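Local structure of endoglucanase (Bacillus akibai, 1UWW) at residues T40-E45 with L53-G58; D75-D80 with L162-M167. The protein binds non-crystalline cellulose as the family 28 carbohydrate-binding module of an alkaline endo-1,4-beta-glucanase, which cleaves internal beta-1,4-glucosidic linkages. One frame throughout, in Å; residues are numbered along the deposited sequence.

Contact 1. Residues T40-E45 with L53-G58; sequences TALTIE and LSWEFG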
ATOM      1  N   THR A  40      -9.136  15.025  15.743  1.00 25.10           N
ATOM      2  CA  THR A  40      -9.934  16.249  15.566  1.00 25.20           C
ATOM      3  C   THR A  40     -11.449  15.943  15.479  1.00 23.38           C
ATOM      4  O   THR A  40     -11.857  14.810  15.261  1.00 22.52           O
ATOM      5  CB  THR A  40      -9.454  17.064  14.263  1.00 23.55           C
ATOM      6  OG1 THR A  40      -9.602  16.280  13.061  1.00 28.57           O
ATOM      7  CG2 THR A  40      -7.975  17.431  14.280  1.00 26.96           C
ATOM      8  N   ALA A  41     -12.291  16.956  15.622  1.00 22.70           N
ATOM      9  CA  ALA A  41     -13.738  16.779  15.571  1.00 21.80           C
ATOM     10  C   ALA A  41     -14.203  16.057  14.285  1.00 20.14           C
ATOM     11  O   ALA A  41     -13.888  16.479  13.163  1.00 20.02           O
ATOM     12  CB  ALA A  41     -14.426  18.131  15.661  1.00 22.30           C
ATOM     13  N   LEU A  42     -14.961  14.991  14.494  1.00 19.67           N
ATOM     14  CA  LEU A  42     -15.629  14.240  13.431  1.00 20.07           C
ATOM     15  C   LEU A  42     -17.074  14.700  13.414  1.00 20.49           C
ATOM     16  O   LEU A  42     -17.813  14.484  14.385  1.00 20.88           O
ATOM     17  CB  LEU A  42     -15.602  12.746  13.717  1.00 20.95           C
ATOM     18  CG  LEU A  42     -14.335  11.975  13.428  1.00 21.81           C
ATOM     19  CD1 LEU A  42     -14.340  10.615  14.119  1.00 21.92           C
ATOM     20  CD2 LEU A  42     -14.168  11.793  11.932  1.00 21.66           C
ATOM     21  N   THR A  43     -17.469  15.354  12.342  1.00 19.30           N
ATOM     22  CA  THR A  43     -18.825  15.884  12.203  1.00 20.21           C
ATOM     23  C   THR A  43     -19.457  15.449  10.891  1.00 20.80           C
ATOM     24  O   THR A  43     -18.795  14.903  10.001  1.00 22.03           O
ATOM     25  CB  THR A  43     -18.840  17.419  12.306  1.00 20.89           C
ATOM     26  OG1 THR A  43     -18.060  17.972  11.252  1.00 22.70           O
ATOM     27  CG2 THR A  43     -18.225  17.898  13.635  1.00 22.75           C
ATOM     28  N   ILE A  44     -20.749  15.668  10.768  1.00 20.81           N
ATOM     29  CA  ILE A  44     -21.444  15.358   9.546  1.00 20.52           C
ATOM     30  C   ILE A  44     -21.605  16.653   8.740  1.00 21.19           C
ATOM     31  O   ILE A  44     -22.174  17.632   9.236  1.00 21.95           O
ATOM     32  CB  ILE A  44     -22.822  14.716   9.852  1.00 20.56           C
ATOM     33  CG1 ILE A  44     -22.698  13.440  10.715  1.00 20.28           C
ATOM     34  CG2 ILE A  44     -23.545  14.412   8.529  1.00 21.02           C
ATOM     35  CD1 ILE A  44     -21.650  12.458  10.260  1.00 20.99           C
ATOM     36  N   GLU A  45     -21.100  16.672   7.513  1.00 20.51           N
ATOM     37  CA  GLU A  45     -21.069  17.866   6.675  1.00 20.88           C
ATOM     38  C   GLU A  45     -21.522  17.515   5.244  1.00 21.43           C
ATOM     39  O   GLU A  45     -21.347  16.392   4.772  1.00 20.98           O
ATOM     40  CB  GLU A  45     -19.670  18.489   6.656  1.00 21.33           C
ATOM     41  CG  GLU A  45     -19.059  18.758   8.025  1.00 22.37           C
ATOM     42  CD  GLU A  45     -19.740  19.862   8.801  1.00 25.76           C
ATOM     43  OE1 GLU A  45     -20.532  20.642   8.195  1.00 29.46           O
ATOM     44  OE2 GLU A  45     -19.478  19.905  10.031  1.00 26.80           O
ATOM     45  N   LEU A  53     -19.384  11.932   6.608  1.00 16.66           N
ATOM     46  CA  LEU A  53     -18.502  11.980   7.775  1.00 17.58           C
ATOM     47  C   LEU A  53     -17.295  12.861   7.401  1.00 17.77           C
ATOM     48  O   LEU A  53     -16.685  12.653   6.363  1.00 18.36           O
ATOM     49  CB  LEU A  53     -18.029  10.577   8.102  1.00 17.40           C
ATOM     50  CG  LEU A  53     -17.151  10.416   9.344  1.00 18.41           C
ATOM     51  CD1 LEU A  53     -17.925  10.719  10.607  1.00 19.00           C
ATOM     52  CD2 LEU A  53     -16.550   9.022   9.388  1.00 18.94           C
ATOM     53  N   SER A  54     -16.912  13.808   8.254  1.00 18.03           N
ATOM     54  CA  SER A  54     -15.911  14.822   7.902  1.00 18.00           C
ATOM     55  C   SER A  54     -14.995  15.204   9.051  1.00 17.23           C
ATOM     56  O   SER A  54     -15.395  15.176  10.210  1.00 17.90           O
ATOM     57  CB  SER A  54     -16.650  16.046   7.330  1.00 18.95           C
ATOM     58  OG  SER A  54     -15.792  17.012   6.783  1.00 18.12           O
ATOM     59  N   TRP A  55     -13.754  15.517   8.703  1.00 17.76           N
ATOM     60  CA  TRP A  55     -12.807  16.107   9.656  1.00 17.07           C
ATOM     61  C   TRP A  55     -11.858  16.982   8.854  1.00 17.50           C
ATOM     62  O   TRP A  55     -11.763  16.874   7.646  1.00 17.18           O
ATOM     63  CB  TRP A  55     -12.090  15.021  10.475  1.00 17.67           C
ATOM     64  CG  TRP A  55     -11.178  14.131   9.690  1.00 17.86           C
ATOM     65  CD1 TRP A  55      -9.823  14.247   9.598  1.00 18.43           C
ATOM     66  CD2 TRP A  55     -11.534  12.963   8.912  1.00 17.79           C
ATOM     67  NE1 TRP A  55      -9.322  13.250   8.794  1.00 17.37           N
ATOM     68  CE2 TRP A  55     -10.345  12.442   8.374  1.00 18.57           C
ATOM     69  CE3 TRP A  55     -12.739  12.324   8.603  1.00 17.74           C
ATOM     70  CZ2 TRP A  55     -10.319  11.294   7.570  1.00 17.62           C
ATOM     71  CZ3 TRP A  55     -12.706  11.188   7.785  1.00 17.02           C
ATOM     72  CH2 TRP A  55     -11.510  10.698   7.286  1.00 17.77           C
ATOM     73  N   GLU A  56     -11.104  17.828   9.542  1.00 18.54           N
ATOM     74  CA  GLU A  56     -10.058  18.610   8.912  1.00 20.26           C
ATOM     75  C   GLU A  56      -8.749  18.461   9.665  1.00 19.85           C
ATOM     76  O   GLU A  56      -8.722  18.226  10.866  1.00 22.30           O
ATOM     77  CB  GLU A  56     -10.454  20.062   8.673  1.00 23.77           C
ATOM     78  CG  GLU A  56     -10.860  20.905   9.821  1.00 27.87           C
ATOM     79  CD  GLU A  56     -11.121  22.360   9.361  1.00 31.38           C
ATOM     80  OE1 GLU A  56     -11.419  22.625   8.153  1.00 34.00           O
ATOM     81  OE2 GLU A  56     -11.021  23.240  10.203  1.00 35.64           O
ATOM     82  N   PHE A  57      -7.671  18.546   8.923  1.00 19.14           N
ATOM     83  CA  PHE A  57      -6.339  18.332   9.472  1.00 18.93           C
ATOM     84  C   PHE A  57      -5.318  18.708   8.418  1.00 19.52           C
ATOM     85  O   PHE A  57      -5.637  18.915   7.267  1.00 17.96           O
ATOM     86  CB  PHE A  57      -6.130  16.860   9.888  1.00 19.65           C
ATOM     87  CG  PHE A  57      -5.898  15.933   8.717  1.00 19.93           C
ATOM     88  CD1 PHE A  57      -6.936  15.570   7.851  1.00 20.94           C
ATOM     89  CD2 PHE A  57      -4.618  15.486   8.410  1.00 21.33           C
ATOM     90  CE1 PHE A  57      -6.684  14.756   6.765  1.00 22.16           C
ATOM     91  CE2 PHE A  57      -4.402  14.711   7.305  1.00 22.21           C
ATOM     92  CZ  PHE A  57      -5.430  14.353   6.503  1.00 20.63           C
ATOM     93  N   GLY A  58      -4.057  18.788   8.835  1.00 19.51           N
ATOM     94  CA  GLY A  58      -2.952  18.820   7.907  1.00 19.80           C
ATOM     95  C   GLY A  58      -1.818  17.975   8.417  1.00 18.75           C
ATOM     96  O   GLY A  58      -1.563  17.975   9.613  1.00 20.46           O
TER
HETATM   97  O   HOH W   1     -11.774  17.955  12.423  1.00 27.26           O

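Contact 2. Residues D75-D80 with L162-M167; sequences DFWKSD and LLRNMM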
ATOM      1  N   ASP A  75     -12.272   3.936  12.540  1.00 17.90           N
ATOM      2  CA  ASP A  75     -12.551   2.623  13.099  1.00 18.61           C
ATOM      3  C   ASP A  75     -14.061   2.434  13.161  1.00 18.12           C
ATOM      4  O   ASP A  75     -14.801   3.338  13.532  1.00 19.45           O
ATOM      5  CB  ASP A  75     -11.884   2.549  14.483  1.00 19.12           C
ATOM      6  CG  ASP A  75     -11.682   1.171  15.015  1.00 22.69           C
ATOM      7  OD1 ASP A  75     -11.917   0.170  14.307  1.00 22.76           O
ATOM      8  OD2 ASP A  75     -11.285   1.037  16.210  1.00 25.67           O
ATOM      9  N   PHE A  76     -14.515   1.237  12.832  1.00 18.57           N
ATOM     10  CA  PHE A  76     -15.928   0.868  12.758  1.00 17.93           C
ATOM     11  C   PHE A  76     -16.102  -0.525  13.350  1.00 18.72           C
ATOM     12  O   PHE A  76     -15.691  -1.495  12.748  1.00 18.09           O
ATOM     13  CB  PHE A  76     -16.390   0.913  11.297  1.00 18.32           C
ATOM     14  CG  PHE A  76     -17.817   0.561  11.087  1.00 17.95           C
ATOM     15  CD1 PHE A  76     -18.833   1.494  11.278  1.00 18.49           C
ATOM     16  CD2 PHE A  76     -18.164  -0.706  10.674  1.00 18.63           C
ATOM     17  CE1 PHE A  76     -20.152   1.161  11.021  1.00 18.72           C
ATOM     18  CE2 PHE A  76     -19.483  -1.037  10.451  1.00 19.50           C
ATOM     19  CZ  PHE A  76     -20.475  -0.106  10.628  1.00 19.63           C
ATOM     20  N   TRP A  77     -16.702  -0.608  14.529  1.00 19.03           N
ATOM     21  CA  TRP A  77     -16.965  -1.872  15.196  1.00 18.94           C
ATOM     22  C   TRP A  77     -18.394  -2.313  14.956  1.00 19.79           C
ATOM     23  O   TRP A  77     -19.341  -1.557  15.213  1.00 21.54           O
ATOM     24  CB  TRP A  77     -16.714  -1.765  16.707  1.00 19.58           C
ATOM     25  CG  TRP A  77     -15.248  -1.636  17.067  1.00 20.06           C
ATOM     26  CD1 TRP A  77     -14.381  -0.656  16.687  1.00 19.27           C
ATOM     27  CD2 TRP A  77     -14.471  -2.542  17.877  1.00 20.55           C
ATOM     28  NE1 TRP A  77     -13.124  -0.899  17.189  1.00 21.10           N
ATOM     29  CE2 TRP A  77     -13.157  -2.043  17.931  1.00 21.26           C
ATOM     30  CE3 TRP A  77     -14.763  -3.729  18.568  1.00 21.53           C
ATOM     31  CZ2 TRP A  77     -12.143  -2.678  18.642  1.00 22.45           C
ATOM     32  CZ3 TRP A  77     -13.745  -4.348  19.285  1.00 21.40           C
ATOM     33  CH2 TRP A  77     -12.465  -3.827  19.311  1.00 22.28           C
ATOM     34  N   LYS A  78     -18.585  -3.545  14.509  1.00 20.75           N
ATOM     35  CA  LYS A  78     -19.911  -4.106  14.347  1.00 22.94           C
ATOM     36  C   LYS A  78     -19.865  -5.608  14.459  1.00 23.21           C
ATOM     37  O   LYS A  78     -18.985  -6.252  13.899  1.00 22.00           O
ATOM     38  CB  LYS A  78     -20.472  -3.708  12.981  1.00 23.93           C
ATOM     39  CG  LYS A  78     -21.960  -3.946  12.825  1.00 25.75           C
ATOM     40  CD  LYS A  78     -22.493  -3.634  11.419  1.00 27.95           C
ATOM     41  CE  LYS A  78     -23.619  -4.605  10.990  1.00 32.32           C
ATOM     42  NZ  LYS A  78     -23.048  -5.797  10.312  1.00 34.18           N
ATOM     43  N   SER A  79     -20.818  -6.170  15.206  1.00 25.02           N
ATOM     44  CA  SER A  79     -21.070  -7.602  15.171  1.00 26.76           C
ATOM     45  C   SER A  79     -21.541  -8.036  13.774  1.00 26.46           C
ATOM     46  O   SER A  79     -22.107  -7.251  12.999  1.00 27.95           O
ATOM     47  CB  SER A  79     -22.102  -8.007  16.243  1.00 27.47           C
ATOM     48  OG  SER A  79     -23.320  -7.316  16.089  1.00 32.43           O
ATOM     49  N   ASP A  80     -21.291  -9.291  13.455  1.00 27.15           N
ATOM     50  CA  ASP A  80     -21.658  -9.873  12.180  1.00 27.40           C
ATOM     51  C   ASP A  80     -21.119  -9.069  10.995  1.00 25.26           C
ATOM     52  O   ASP A  80     -21.759  -8.956   9.957  1.00 27.41           O
ATOM     53  CB  ASP A  80     -23.188 -10.067  12.085  1.00 28.00           C
ATOM     54  CG  ASP A  80     -23.705 -11.131  13.048  1.00 32.95           C
ATOM     55  OD1 ASP A  80     -23.082 -12.215  13.176  1.00 37.74           O
ATOM     56  OD2 ASP A  80     -24.742 -10.968  13.726  1.00 37.94           O
ATOM     57  N   LEU A 162     -15.854 -13.603  11.088  1.00 20.64           N
ATOM     58  CA  LEU A 162     -16.217 -12.405  11.830  1.00 20.66           C
ATOM     59  C   LEU A 162     -15.004 -11.485  11.857  1.00 19.95           C
ATOM     60  O   LEU A 162     -13.949 -11.839  12.357  1.00 20.12           O
ATOM     61  CB  LEU A 162     -16.672 -12.734  13.245  1.00 21.34           C
ATOM     62  CG  LEU A 162     -17.999 -13.493  13.284  1.00 24.05           C
ATOM     63  CD1 LEU A 162     -18.214 -14.033  14.709  1.00 26.54           C
ATOM     64  CD2 LEU A 162     -19.163 -12.658  12.850  1.00 24.18           C
ATOM     65  N   LEU A 163     -15.168 -10.285  11.315  1.00 18.73           N
ATOM     66  CA  LEU A 163     -14.070  -9.349  11.149  1.00 19.14           C
ATOM     67  C   LEU A 163     -13.912  -8.393  12.335  1.00 18.57           C
ATOM     68  O   LEU A 163     -12.844  -7.781  12.480  1.00 17.61           O
ATOM     69  CB  LEU A 163     -14.261  -8.581   9.835  1.00 18.19           C
ATOM     70  CG  LEU A 163     -14.300  -9.468   8.581  1.00 18.08           C
ATOM     71  CD1 LEU A 163     -14.702  -8.645   7.350  1.00 18.95           C
ATOM     72  CD2 LEU A 163     -12.967 -10.152   8.378  1.00 20.76           C
ATOM     73  N   ARG A 164     -14.971  -8.259  13.156  1.00 19.01           N
ATOM     74  CA  ARG A 164     -15.002  -7.477  14.394  1.00 19.01           C
ATOM     75  C   ARG A 164     -15.021  -5.961  14.217  1.00 18.40           C
ATOM     76  O   ARG A 164     -15.914  -5.260  14.698  1.00 19.14           O
ATOM     77  CB  ARG A 164     -13.881  -7.870  15.357  1.00 19.90           C
ATOM     78  CG  ARG A 164     -14.087  -7.340  16.789  1.00 21.66           C
ATOM     79  CD  ARG A 164     -12.885  -7.514  17.684  1.00 22.07           C
ATOM     80  NE  ARG A 164     -11.826  -6.617  17.291  1.00 22.25           N
ATOM     81  CZ  ARG A 164     -10.727  -6.381  18.001  1.00 23.40           C
ATOM     82  NH1 ARG A 164     -10.526  -7.022  19.151  1.00 25.75           N
ATOM     83  NH2 ARG A 164      -9.828  -5.518  17.567  1.00 23.00           N
ATOM     84  N   ASN A 165     -14.000  -5.451  13.565  1.00 18.23           N
ATOM     85  CA  ASN A 165     -13.923  -4.043  13.278  1.00 17.82           C
ATOM     86  C   ASN A 165     -13.140  -3.798  12.001  1.00 18.56           C
ATOM     87  O   ASN A 165     -12.277  -4.594  11.620  1.00 18.30           O
ATOM     88  CB  ASN A 165     -13.363  -3.235  14.480  1.00 18.75           C
ATOM     89  CG  ASN A 165     -11.934  -3.567  14.817  1.00 18.35           C
ATOM     90  OD1 ASN A 165     -11.631  -4.681  15.239  1.00 20.33           O
ATOM     91  ND2 ASN A 165     -11.045  -2.614  14.649  1.00 19.71           N
HETATM   92  N   MSE A 166     -13.438  -2.665  11.380  1.00 18.58           N
HETATM   93  CA  MSE A 166     -12.825  -2.222  10.160  1.00 19.85           C
HETATM   94  C   MSE A 166     -12.156  -0.899  10.431  1.00 20.68           C
HETATM   95  O   MSE A 166     -12.755   0.034  10.976  1.00 21.35           O
HETATM   96  CB  MSE A 166     -13.910  -2.041   9.112  1.00 19.91           C
HETATM   97  CG  MSE A 166     -13.501  -1.307   7.848  1.00 20.12           C
HETATM   98 SE   MSE A 166     -14.792  -1.305   6.442  1.00 26.76          SE
HETATM   99  CE  MSE A 166     -16.377  -1.148   7.436  1.00 22.38           C
HETATM  100  N   MSE A 167     -10.855  -0.805  10.206  0.50 23.53           N
HETATM  101  CA  MSE A 167     -10.229   0.572  10.121  0.50 23.93           C
HETATM  102  C   MSE A 167      -9.754   0.939   8.732  0.50 23.48           C
HETATM  103  O   MSE A 167      -9.395   0.075   7.885  0.50 25.23           O
HETATM  104  CB  MSE A 167      -8.999   0.763  11.083  0.50 24.93           C
HETATM  105  CG  MSE A 167      -9.322   0.241  12.599  0.50 24.71           C
HETATM  106 SE   MSE A 167      -7.817  -0.266  13.707  0.50 30.07          SE
HETATM  107  CE  MSE A 167      -6.589   0.926  12.851  0.50 19.68           C
TER
HETATM  108  O   HOH W   2     -17.871  -8.826  13.439  1.00 25.28           O

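Contact 1. Residues T40-E45 with L53-G58
Thr-43 and Ser-54 form an antiparallel hydrogen-bonded pair, with Thr-43 N to Ser-54 O at 3.0 Å and Ser-54 N to Thr-43 O at 2.8 Å. The second bond is the more bent of the two (134° at the hydrogen, against 162°). Beyond this pair the chains separate, and a water bridges them: it donates to Ala-41 O at 2.7 Å, accepts from Glu-56 N at 3.0 Å, and also bonds to Thr-40 OG1. Thr-43 OG1 donates to the anti lone pair of Glu-45 OE2 at 2.7 Å. Glu-45 CG, anti to the carbonyl carbon (chi1 -52°), lies 3.7 Å from Ser-54 CB. Ser-54 OG itself is bound to Val-181 O and Arg-180 on the next strand.

The other face is apolar. Leu-42 lies beside Trp-55 and points the same way, its CD2 branch meeting the six-membered ring at CE3 (3.7 Å). The same methyl touches Leu-53 CD1, which Ile-44 CD1 also meets, at 4.1 Å. Trp-32 and Phe-170 meet the Trp-55 ring edge-to-face, and Leu-74 packs against Leu-42, Leu-53 and Trp-55. The arrangement is a beta hairpin of strands 43-47 and 50-58 at the margin of one sheet, with its apolar face turned to the other sheet in the beta-sandwich of a family 17/28 module.

Contact 2. Residues D75-D80 with L162-M167
Phe-76 and Met-166 pair in antiparallel strands whose short segment axes make 169° between their N-to-C directions. Phe-76 N reaches Met-166 O at 2.8 Å and Met-166 N returns to Phe-76 O at 2.9 Å; Asp-75 with Met-167 and Trp-77 with Asn-165 are the flanking non-hydrogen-bonded pairs. A longer bond, Lys-78 N to Arg-164 O at 3.2 Å, carries the pairing one step past the strand ends, and a water then bridges Lys-78 O and Arg-164 N. Arg-164 has positive phi and is the middle residue of a classic gamma turn, closed by Asn-165 N to Leu-163 O.

The Asp-75, Trp-77 and Asn-165 face carries a polar network. Asn-165 ND2 donates to the syn lone pair of Asp-75 OD1 at 2.9 Å, while Trp-77 NE1 reaches OD2 of the same carboxylate at 2.8 Å from above its plane. The indole thus has its rotation fixed at its N-H edge. Asn-165 chi1 (65°) places CG beside the indole, chi2 turns the amide to within 15° of the ring plane, and CB makes a CH-pi contact 3.4 Å from the five-membered ring centroid. Arg-164 continues the layer: Trp-77 CH2 sits over the guanidinium centre, 3.4 Å from CZ. Arg-164 NE and NH2 both grip Asn-165 OD1, which holds the guanidinium edge-on to the amide oxygen.

On the reverse face the methyl of selenomethionine Met-166 meets Phe-76 CD2. Phe-76 also packs on Trp-30, and Met-166 on Leu-109 and Phe-111. Strands 73-77 and 165-173 are neighbours inside a five-strand antiparallel sheet, flanked by strand 30-32 beside the former and strand 104-111 beside the latter; Gln-112, in the loop just after strand 104-111, accepts a second hydrogen bond from Asn-165 ND2.

Both contacts are antiparallel strand pairings, but they lie in different sheets, with centres 21 Å apart and nearest atoms about 7 Å apart. Contact 1 joins strands adjacent in sequence at a sheet margin; contact 2 pairs strands inside the other sheet, with 81 residues between its segments. Each is only partly buried. Leu-74, one residue before contact 2, packs against three side chains of contact 1, so strand 73-77 packs across the interface between the two sheets. In contact 1, aliphatic and indole groups pack inward; in contact 2, an exposed tryptophan rests on asparagine and arginine. Such modules commonly bind glucans through exposed aromatic rings; Trp-77 may be one, though no sugar is bound here.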